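Local coordinates for alpha-1,2-mannosidase (Bacteroides thetaiotaomicron, PDB 2WW2), which hydrolyses alpha-mannosidic linkages with inversion, as a calcium-dependent family GH92 glycoside hydrolase of a human gut symbiont, at residues A[590-595]-A[601-606]; A[635-640]-A[650-655]; A[310-315]-A[361-366]. All coordinates share one frame; numbering follows the deposited sequence.

Interaction 1 of 3, residues A[590-595]-A[601-606]; sequences AIYLYD and WKTQYH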
loop_
_atom_site.group_PDB
_atom_site.type_symbol
_atom_site.label_atom_id
_atom_site.label_comp_id
_atom_site.label_asym_id
_atom_site.label_seq_id
_atom_site.Cartn_x
_atom_site.Cartn_y
_atom_site.Cartn_z
ATOM N N ALA A 590 -17.517 15.186 3.364
ATOM C CA ALA A 590 -17.687 14.085 4.327
ATOM C C ALA A 590 -17.242 14.412 5.755
ATOM O O ALA A 590 -17.844 13.941 6.720
ATOM C CB ALA A 590 -17.012 12.806 3.819
ATOM N N ILE A 591 -16.194 15.215 5.907
ATOM C CA ILE A 591 -15.768 15.583 7.257
ATOM C C ILE A 591 -16.881 16.264 8.053
ATOM O O ILE A 591 -16.923 16.161 9.282
ATOM C CB ILE A 591 -14.524 16.488 7.258
ATOM C CG1 ILE A 591 -13.301 15.648 6.942
ATOM C CG2 ILE A 591 -14.330 17.097 8.641
ATOM C CD1 ILE A 591 -11.976 16.443 6.989
ATOM N N TYR A 592 -17.805 16.924 7.354
ATOM C CA TYR A 592 -18.877 17.650 8.034
ATOM C C TYR A 592 -20.022 16.738 8.441
ATOM O O TYR A 592 -20.943 17.189 9.122
ATOM C CB TYR A 592 -19.421 18.790 7.160
ATOM C CG TYR A 592 -18.459 19.964 7.065
ATOM C CD1 TYR A 592 -18.476 20.978 8.026
ATOM C CD2 TYR A 592 -17.519 20.035 6.043
ATOM C CE1 TYR A 592 -17.591 22.047 7.966
ATOM C CE2 TYR A 592 -16.609 21.099 5.975
ATOM C CZ TYR A 592 -16.655 22.096 6.952
ATOM O OH TYR A 592 -15.778 23.163 6.891
ATOM N N LEU A 593 -19.981 15.472 8.036
ATOM C CA LEU A 593 -21.127 14.578 8.288
ATOM C C LEU A 593 -21.301 14.260 9.777
ATOM O O LEU A 593 -22.392 13.921 10.215
ATOM C CB LEU A 593 -21.038 13.300 7.443
ATOM C CG LEU A 593 -21.282 13.494 5.938
ATOM C CD1 LEU A 593 -20.971 12.207 5.140
ATOM C CD2 LEU A 593 -22.704 13.920 5.693
ATOM N N TYR A 594 -20.236 14.370 10.564
ATOM C CA TYR A 594 -20.386 14.166 12.006
ATOM C C TYR A 594 -21.400 15.139 12.618
ATOM O O TYR A 594 -21.965 14.835 13.659
ATOM C CB TYR A 594 -19.077 14.313 12.742
ATOM C CG TYR A 594 -17.987 13.303 12.404
ATOM C CD1 TYR A 594 -18.000 12.017 12.948
ATOM C CD2 TYR A 594 -16.908 13.666 11.612
ATOM C CE1 TYR A 594 -16.973 11.114 12.685
ATOM C CE2 TYR A 594 -15.875 12.764 11.325
ATOM C CZ TYR A 594 -15.916 11.497 11.863
ATOM O OH TYR A 594 -14.888 10.616 11.591
ATOM N N ASP A 595 -21.610 16.291 11.976
ATOM C CA ASP A 595 -22.585 17.307 12.434
ATOM C C ASP A 595 -24.019 16.806 12.386
ATOM O O ASP A 595 -24.900 17.369 13.047
ATOM C CB ASP A 595 -22.543 18.559 11.550
ATOM C CG ASP A 595 -21.409 19.529 11.898
ATOM O OD1 ASP A 595 -20.779 19.409 12.965
ATOM O OD2 ASP A 595 -21.171 20.462 11.090
ATOM N N TRP A 601 -17.720 17.343 17.454
ATOM C CA TRP A 601 -16.327 17.525 17.864
ATOM C C TRP A 601 -15.356 16.821 16.928
ATOM O O TRP A 601 -14.236 17.283 16.751
ATOM C CB TRP A 601 -16.085 17.106 19.326
ATOM C CG TRP A 601 -16.440 15.674 19.658
ATOM C CD1 TRP A 601 -15.612 14.587 19.619
ATOM C CD2 TRP A 601 -17.711 15.195 20.116
ATOM N NE1 TRP A 601 -16.298 13.454 20.000
ATOM C CE2 TRP A 601 -17.587 13.801 20.317
ATOM C CE3 TRP A 601 -18.943 15.806 20.365
ATOM C CZ2 TRP A 601 -18.650 13.011 20.760
ATOM C CZ3 TRP A 601 -20.003 15.013 20.816
ATOM C CH2 TRP A 601 -19.844 13.634 21.006
ATOM N N LYS A 602 -15.791 15.716 16.323
ATOM C CA LYS A 602 -14.965 15.021 15.343
ATOM C C LYS A 602 -14.801 15.819 14.029
ATOM O O LYS A 602 -13.733 15.834 13.443
ATOM C CB LYS A 602 -15.503 13.609 15.098
ATOM C CG LYS A 602 -15.349 12.693 16.338
ATOM C CD LYS A 602 -15.767 11.234 16.017
ATOM C CE LYS A 602 -15.460 10.269 17.169
ATOM N NZ LYS A 602 -16.063 8.939 16.847
ATOM N N THR A 603 -15.868 16.480 13.588
ATOM C CA THR A 603 -15.799 17.430 12.484
ATOM C C THR A 603 -14.772 18.504 12.812
ATOM O O THR A 603 -13.890 18.795 12.007
ATOM C CB THR A 603 -17.189 18.099 12.239
ATOM O OG1 THR A 603 -18.070 17.150 11.629
ATOM C CG2 THR A 603 -17.052 19.308 11.322
ATOM N N GLN A 604 -14.853 19.039 14.028
ATOM C CA GLN A 604 -13.977 20.118 14.444
ATOM C C GLN A 604 -12.507 19.669 14.427
ATOM O O GLN A 604 -11.633 20.382 13.909
ATOM C CB GLN A 604 -14.376 20.598 15.840
ATOM C CG GLN A 604 -15.721 21.334 15.875
ATOM C CD GLN A 604 -16.433 21.224 17.228
ATOM O OE1 GLN A 604 -15.805 21.025 18.280
ATOM N NE2 GLN A 604 -17.756 21.356 17.202
ATOM N N TYR A 605 -12.233 18.492 14.985
ATOM C CA TYR A 605 -10.856 18.000 15.036
ATOM C C TYR A 605 -10.288 17.748 13.641
ATOM O O TYR A 605 -9.216 18.258 13.304
ATOM C CB TYR A 605 -10.733 16.718 15.869
ATOM C CG TYR A 605 -9.349 16.134 15.780
ATOM C CD1 TYR A 605 -8.306 16.653 16.543
ATOM C CD2 TYR A 605 -9.069 15.110 14.889
ATOM C CE1 TYR A 605 -7.017 16.134 16.451
ATOM C CE2 TYR A 605 -7.784 14.588 14.777
ATOM C CZ TYR A 605 -6.767 15.103 15.558
ATOM O OH TYR A 605 -5.499 14.576 15.439
ATOM N N HIS A 606 -10.994 16.949 12.848
ATOM C CA HIS A 606 -10.491 16.519 11.543
ATOM C C HIS A 606 -10.365 17.652 10.539
ATOM O O HIS A 606 -9.407 17.713 9.768
ATOM C CB HIS A 606 -11.358 15.404 10.968
ATOM C CG HIS A 606 -11.214 14.109 11.704
ATOM N ND1 HIS A 606 -10.025 13.414 11.753
ATOM C CD2 HIS A 606 -12.104 13.389 12.433
ATOM C CE1 HIS A 606 -10.188 12.321 12.478
ATOM N NE2 HIS A 606 -11.440 12.282 12.902
#

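Interaction 2 of 3, residues A[635-640]-A[650-655]; sequences YVFSAM and PEYAIG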
loop_
_atom_site.group_PDB
_atom_site.type_symbol
_atom_site.label_atom_id
_atom_site.label_comp_id
_atom_site.label_asym_id
_atom_site.label_seq_id
_atom_site.Cartn_x
_atom_site.Cartn_y
_atom_site.Cartn_z
ATOM N N TYR A 635 -11.540 25.363 1.112
ATOM C CA TYR A 635 -10.645 25.925 2.132
ATOM C C TYR A 635 -11.190 27.259 2.654
ATOM O O TYR A 635 -11.158 27.525 3.858
ATOM C CB TYR A 635 -9.237 26.093 1.571
ATOM C CG TYR A 635 -8.216 26.574 2.602
ATOM C CD1 TYR A 635 -7.394 25.664 3.284
ATOM C CD2 TYR A 635 -8.083 27.918 2.893
ATOM C CE1 TYR A 635 -6.463 26.097 4.232
ATOM C CE2 TYR A 635 -7.148 28.358 3.854
ATOM C CZ TYR A 635 -6.356 27.445 4.506
ATOM O OH TYR A 635 -5.434 27.874 5.416
ATOM N N VAL A 636 -11.699 28.098 1.758
ATOM C CA VAL A 636 -12.240 29.401 2.186
ATOM C C VAL A 636 -13.397 29.218 3.164
ATOM O O VAL A 636 -13.391 29.768 4.260
ATOM C CB VAL A 636 -12.656 30.272 0.975
ATOM C CG1 VAL A 636 -13.395 31.523 1.441
ATOM C CG2 VAL A 636 -11.409 30.672 0.185
ATOM N N PHE A 637 -14.392 28.451 2.763
ATOM C CA PHE A 637 -15.493 28.147 3.671
ATOM C C PHE A 637 -14.973 27.554 4.986
ATOM O O PHE A 637 -15.307 28.037 6.060
ATOM C CB PHE A 637 -16.453 27.159 3.010
ATOM C CG PHE A 637 -17.592 27.816 2.281
ATOM C CD1 PHE A 637 -18.532 28.570 2.978
ATOM C CD2 PHE A 637 -17.729 27.673 0.903
ATOM C CE1 PHE A 637 -19.594 29.187 2.303
ATOM C CE2 PHE A 637 -18.774 28.286 0.219
ATOM C CZ PHE A 637 -19.719 29.023 0.922
ATOM N N SER A 638 -14.171 26.496 4.898
ATOM C CA SER A 638 -13.737 25.791 6.111
ATOM C C SER A 638 -12.967 26.694 7.071
ATOM O O SER A 638 -13.156 26.610 8.292
ATOM C CB SER A 638 -12.933 24.525 5.771
ATOM O OG SER A 638 -13.773 23.589 5.113
ATOM N N ALA A 639 -12.115 27.563 6.540
ATOM C CA ALA A 639 -11.431 28.558 7.384
ATOM C C ALA A 639 -12.389 29.529 8.081
ATOM O O ALA A 639 -12.140 29.970 9.207
ATOM C CB ALA A 639 -10.406 29.358 6.558
ATOM N N MET A 640 -13.469 29.886 7.399
ATOM C CA MET A 640 -14.479 30.765 7.994
ATOM C C MET A 640 -15.256 30.035 9.091
ATOM O O MET A 640 -15.811 30.660 9.999
ATOM C CB MET A 640 -15.455 31.276 6.911
ATOM C CG MET A 640 -14.836 32.290 5.925
ATOM S SD MET A 640 -16.075 33.124 4.892
ATOM C CE MET A 640 -16.883 31.769 4.039
ATOM N N PRO A 650 -30.570 26.057 1.977
ATOM C CA PRO A 650 -29.825 27.254 2.385
ATOM C C PRO A 650 -29.302 27.164 3.833
ATOM O O PRO A 650 -29.750 27.911 4.715
ATOM C CB PRO A 650 -30.845 28.392 2.187
ATOM C CG PRO A 650 -32.207 27.723 2.332
ATOM C CD PRO A 650 -32.003 26.327 1.739
ATOM N N GLU A 651 -28.354 26.249 4.053
ATOM C CA GLU A 651 -27.797 25.930 5.381
ATOM C C GLU A 651 -26.314 25.726 5.191
ATOM O O GLU A 651 -25.901 25.172 4.168
ATOM C CB GLU A 651 -28.286 24.549 5.869
ATOM C CG GLU A 651 -29.527 24.537 6.663
ATOM C CD GLU A 651 -29.982 23.143 7.007
ATOM O OE1 GLU A 651 -29.283 22.121 6.736
ATOM O OE2 GLU A 651 -31.082 23.070 7.547
ATOM N N TYR A 652 -25.524 26.072 6.205
ATOM C CA TYR A 652 -24.099 25.769 6.184
ATOM C C TYR A 652 -23.739 25.027 7.465
ATOM O O TYR A 652 -23.975 25.549 8.566
ATOM C CB TYR A 652 -23.285 27.081 6.093
ATOM C CG TYR A 652 -23.668 27.977 4.933
ATOM C CD1 TYR A 652 -22.944 27.954 3.744
ATOM C CD2 TYR A 652 -24.764 28.837 5.024
ATOM C CE1 TYR A 652 -23.278 28.769 2.690
ATOM C CE2 TYR A 652 -25.112 29.647 3.970
ATOM C CZ TYR A 652 -24.358 29.612 2.805
ATOM O OH TYR A 652 -24.710 30.416 1.754
ATOM N N ALA A 653 -23.190 23.814 7.337
ATOM C CA ALA A 653 -22.787 23.040 8.502
ATOM C C ALA A 653 -21.560 23.681 9.142
ATOM O O ALA A 653 -20.639 24.117 8.453
ATOM C CB ALA A 653 -22.508 21.572 8.128
ATOM N N ILE A 654 -21.567 23.741 10.468
ATOM C CA ILE A 654 -20.481 24.362 11.221
ATOM C C ILE A 654 -19.289 23.399 11.404
ATOM O O ILE A 654 -19.456 22.219 11.748
ATOM C CB ILE A 654 -21.006 24.957 12.549
ATOM C CG1 ILE A 654 -21.891 26.162 12.210
ATOM C CG2 ILE A 654 -19.824 25.418 13.464
ATOM C CD1 ILE A 654 -22.748 26.669 13.353
ATOM N N GLY A 655 -18.096 23.904 11.118
ATOM C CA GLY A 655 -16.886 23.126 11.328
ATOM C C GLY A 655 -16.156 23.732 12.505
ATOM O O GLY A 655 -16.623 23.665 13.646
#

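Interaction 3 of 3, residues A[310-315]-A[361-366]; sequences PVYYSP and YNESGF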
loop_
_atom_site.group_PDB
_atom_site.type_symbol
_atom_site.label_atom_id
_atom_site.label_comp_id
_atom_site.label_asym_id
_atom_site.label_seq_id
_atom_site.Cartn_x
_atom_site.Cartn_y
_atom_site.Cartn_z
ATOM N N PRO A 310 -24.504 45.842 -21.950
ATOM C CA PRO A 310 -23.854 44.525 -21.983
ATOM C C PRO A 310 -24.337 43.712 -23.174
ATOM O O PRO A 310 -25.545 43.582 -23.387
ATOM C CB PRO A 310 -24.306 43.861 -20.671
ATOM C CG PRO A 310 -25.642 44.549 -20.342
ATOM C CD PRO A 310 -25.497 45.966 -20.865
ATOM N N VAL A 311 -23.397 43.194 -23.956
ATOM C CA VAL A 311 -23.713 42.322 -25.072
ATOM C C VAL A 311 -22.712 41.170 -25.053
ATOM O O VAL A 311 -21.649 41.263 -24.419
ATOM C CB VAL A 311 -23.624 43.059 -26.438
ATOM C CG1 VAL A 311 -24.770 44.048 -26.592
ATOM C CG2 VAL A 311 -22.275 43.784 -26.583
ATOM N N TYR A 312 -23.051 40.074 -25.722
ATOM C CA TYR A 312 -22.108 38.979 -25.827
ATOM C C TYR A 312 -22.254 38.235 -27.131
ATOM O O TYR A 312 -23.352 38.122 -27.697
ATOM C CB TYR A 312 -22.242 38.007 -24.634
ATOM C CG TYR A 312 -23.606 37.331 -24.520
ATOM C CD1 TYR A 312 -23.844 36.101 -25.132
ATOM C CD2 TYR A 312 -24.645 37.920 -23.802
ATOM C CE1 TYR A 312 -25.092 35.481 -25.040
ATOM C CE2 TYR A 312 -25.916 37.304 -23.706
ATOM C CZ TYR A 312 -26.122 36.080 -24.328
ATOM O OH TYR A 312 -27.350 35.443 -24.252
ATOM N N TYR A 313 -21.118 37.746 -27.608
ATOM C CA TYR A 313 -21.074 36.716 -28.627
ATOM C C TYR A 313 -21.497 35.416 -27.957
ATOM O O TYR A 313 -20.897 35.007 -26.962
ATOM C CB TYR A 313 -19.638 36.556 -29.143
ATOM C CG TYR A 313 -19.438 35.338 -30.045
ATOM C CD1 TYR A 313 -19.857 35.358 -31.370
ATOM C CD2 TYR A 313 -18.801 34.187 -29.574
ATOM C CE1 TYR A 313 -19.655 34.261 -32.214
ATOM C CE2 TYR A 313 -18.602 33.076 -30.408
ATOM C CZ TYR A 313 -19.035 33.118 -31.721
ATOM O OH TYR A 313 -18.829 32.032 -32.552
ATOM N N SER A 314 -22.520 34.753 -28.486
ATOM C CA SER A 314 -22.926 33.490 -27.894
ATOM C C SER A 314 -22.051 32.340 -28.372
ATOM O O SER A 314 -21.990 32.075 -29.582
ATOM C CB SER A 314 -24.378 33.170 -28.260
ATOM O OG SER A 314 -24.690 31.864 -27.809
ATOM N N PRO A 315 -21.394 31.625 -27.431
ATOM C CA PRO A 315 -20.634 30.480 -27.902
ATOM C C PRO A 315 -21.552 29.287 -28.113
ATOM O O PRO A 315 -21.056 28.201 -28.410
ATOM C CB PRO A 315 -19.642 30.204 -26.756
ATOM C CG PRO A 315 -20.385 30.645 -25.518
ATOM C CD PRO A 315 -21.289 31.808 -25.968
ATOM N N TYR A 361 -29.351 27.800 -22.376
ATOM C CA TYR A 361 -30.481 26.897 -22.655
ATOM C C TYR A 361 -31.323 27.417 -23.826
ATOM O O TYR A 361 -31.696 26.645 -24.720
ATOM C CB TYR A 361 -31.351 26.707 -21.400
ATOM C CG TYR A 361 -32.689 26.038 -21.647
ATOM C CD1 TYR A 361 -32.787 24.659 -21.814
ATOM C CD2 TYR A 361 -33.859 26.789 -21.703
ATOM C CE1 TYR A 361 -34.027 24.051 -22.036
ATOM C CE2 TYR A 361 -35.090 26.195 -21.915
ATOM C CZ TYR A 361 -35.167 24.831 -22.086
ATOM O OH TYR A 361 -36.402 24.259 -22.288
ATOM N N ASN A 362 -31.612 28.722 -23.835
ATOM C CA ASN A 362 -32.408 29.287 -24.925
ATOM C C ASN A 362 -31.653 29.180 -26.255
ATOM O O ASN A 362 -32.240 28.903 -27.295
ATOM C CB ASN A 362 -32.789 30.751 -24.644
ATOM C CG ASN A 362 -33.838 30.880 -23.555
ATOM O OD1 ASN A 362 -34.623 29.965 -23.333
ATOM N ND2 ASN A 362 -33.861 32.020 -22.879
ATOM N N GLU A 363 -30.342 29.392 -26.202
ATOM C CA GLU A 363 -29.516 29.404 -27.403
ATOM C C GLU A 363 -29.130 28.015 -27.931
ATOM O O GLU A 363 -28.759 27.889 -29.099
ATOM C CB GLU A 363 -28.262 30.263 -27.156
ATOM C CG GLU A 363 -28.590 31.735 -27.105
ATOM C CD GLU A 363 -27.680 32.537 -26.190
ATOM O OE1 GLU A 363 -26.497 32.172 -26.017
ATOM O OE2 GLU A 363 -28.149 33.550 -25.649
ATOM N N SER A 364 -29.212 26.980 -27.099
ATOM C CA SER A 364 -28.721 25.655 -27.503
ATOM C C SER A 364 -29.685 24.491 -27.275
ATOM O O SER A 364 -29.478 23.402 -27.806
ATOM C CB SER A 364 -27.413 25.327 -26.768
ATOM O OG SER A 364 -27.684 24.953 -25.434
ATOM N N GLY A 365 -30.702 24.692 -26.449
ATOM C CA GLY A 365 -31.624 23.592 -26.124
ATOM C C GLY A 365 -31.297 22.870 -24.822
ATOM O O GLY A 365 -32.147 22.149 -24.277
ATOM N N PHE A 366 -30.074 23.060 -24.315
ATOM C CA PHE A 366 -29.672 22.435 -23.059
ATOM C C PHE A 366 -28.959 23.438 -22.164
ATOM O O PHE A 366 -28.255 24.325 -22.650
ATOM C CB PHE A 366 -28.715 21.253 -23.310
ATOM C CG PHE A 366 -29.384 20.015 -23.888
ATOM C CD1 PHE A 366 -29.930 19.053 -23.051
ATOM C CD2 PHE A 366 -29.414 19.801 -25.261
ATOM C CE1 PHE A 366 -30.522 17.900 -23.557
ATOM C CE2 PHE A 366 -30.006 18.654 -25.784
ATOM C CZ PHE A 366 -30.571 17.701 -24.927
#

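Interaction 1 of 3, residues A[590-595]-A[601-606]
Thr603 and Ile591 make the polar link between the segment 590-595, in the loop before helix 600-613, and that helix, in the catalytic domain, which in family GH92 is built on an (alpha/alpha)6 barrel. The chain doubles back here, and the segment lies against the start of the helix. Thr603 OG1 donates to Ile591 O at 2.8 Å, lying in the carbonyl plane with a C=O...donor angle of 145°. The same OG1 sits at the edge of the Tyr594 ring, in its plane, and comes within 3.2 Å of Tyr594 CB. With CG2 anti to the backbone N, the methyl of Thr603 is turned to Tyr592, reaching CD1 at 4.0 Å.

Aromatic and aliphatic packing makes up the rest. Lys602 CB stands over the centre of one face of Tyr594, 3.5 Å from the ring centroid and only 6° off the normal, a CH-pi contact. Beyond CG the lysine is extended and runs across the tyrosine to Asp548, where NZ forms a salt bridge with OD2 while Tyr594 OH bonds to OD1; one carboxylate thus fixes the ends of both side chains. His606 and Tyr594 have nearly parallel rings, but these are slid so far apart that they barely overlap, their centroids 6.0 Å from each other. Phe551 of helix 540-551 meets the His606 ring and also touches Tyr594 and Ile591. Ile591 packs with both branches: CG2 faces His606 CB at 4.1 Å, and CD1 reaches His606 O at 4.0 Å.

Interaction 2 of 3, residues A[635-640]-A[650-655]
The rings of Phe637 and Tyr652 lie roughly parallel, with planes 29° apart, yet they are slid past each other and neither covers much of the other's face. Their centroids are 5.8 Å apart, and they meet through one corner each: Phe637 CE1 is 3.7 Å from Tyr652 CE1 and 3.8 Å from Tyr652 CD1, while Phe637 CZ reaches Tyr652 CE1 at 4.0 Å. Both side chains leave their backbones toward the opposing segment. Phe637 does so with chi1 at -93°, pulled off the usual staggered position, which brings CE1 to the tyrosine ring.

The pair joins the last turns of helix 632-640 to strand 651-654, the middle strand of a small antiparallel sheet in the catalytic domain. Leu341 and Leu344 of helix 338-345 touch Phe637 and Tyr652 respectively, so one neighbouring helix packs against both rings. The tyrosine hydroxyl is hydrogen-bonded to Lys394 NZ. Helix and strand are therefore held to each other here by dispersion between two buried aromatic rings, a contact with little directional demand, whereas the polar end of Tyr652 is held by that hydrogen bond.

Interaction 3 of 3, residues A[310-315]-A[361-366]
Ser314 and Glu363 have the closest CA atoms of the two segments, still 7.8 Å apart, so the backbones of strand 310-313 with its exit and of the last turn of helix 347-364 stay well separated, and side chains, above all that of Glu363, span the gap. Its chain is bent at chi2, and its carboxylate is gripped by two hydroxyls, one on each oxygen.

Tyr312 OH donates to Glu363 OE2; the modelled 2.5 Å is very short, and the exact length is best taken with caution. The tyrosine and glutamate come from opposite directions, and the carboxylate lies at the edge of the ring, its plane turned 35° from that of the tyrosine. Tyr312 holds CG between its backbone N and carbonyl carbon (chi1 62°), which aims the ring at the helix. Ser314 OG donates to Glu363 OE1 at 2.6 Å, approaching from above the carboxylate plane, 43° out of it, and Ser314 CB follows at 3.2 Å from the same oxygen.

The strand belongs to an antiparallel sheet in the catalytic domain, next to strand 320-322, and His321 of that strand flanks the group: its ring meets that of Tyr312 nearly parallel, and it also touches Ser314 and Glu363. Ser314 OG is further bonded to the backbone N of Tyr316 and of Asp317, which orient the hydroxyl and would probably polarise it toward the glutamate. Two donors at this carboxylate would tend to stabilise its negative charge.

At the helix end Ser364 makes an ST turn, its OG accepting from Phe366 N at 3.2 Å and also hydrogen-bonded to Ala360 O and His375 NE2. Gly365, between them, has positive phi, and its N bonds to Tyr361 O at 2.8 Å.

Interactions 1 and 2 are neighbours, with centres 11 Å apart, and they touch through a probable hydrogen bond between Tyr592 OH and Ser638 OG; helices 600-613 and 632-640, which carry one segment of each, follow one another in the chain. Interaction 3 lies far off, about 42 Å from interaction 1 and about 33 Å from interaction 2 between centres, across the chain's centre from interaction 1. Both touching residues of interaction 2 are buried, and its contact is purely apolar. Interactions 1 and 3 include partly exposed residues, Lys602 and His606 in the first and Glu363 in the third; interaction 1 mixes one hydrogen bond with aromatic and aliphatic packing, and interaction 3 rests on hydroxyl-carboxylate bonds.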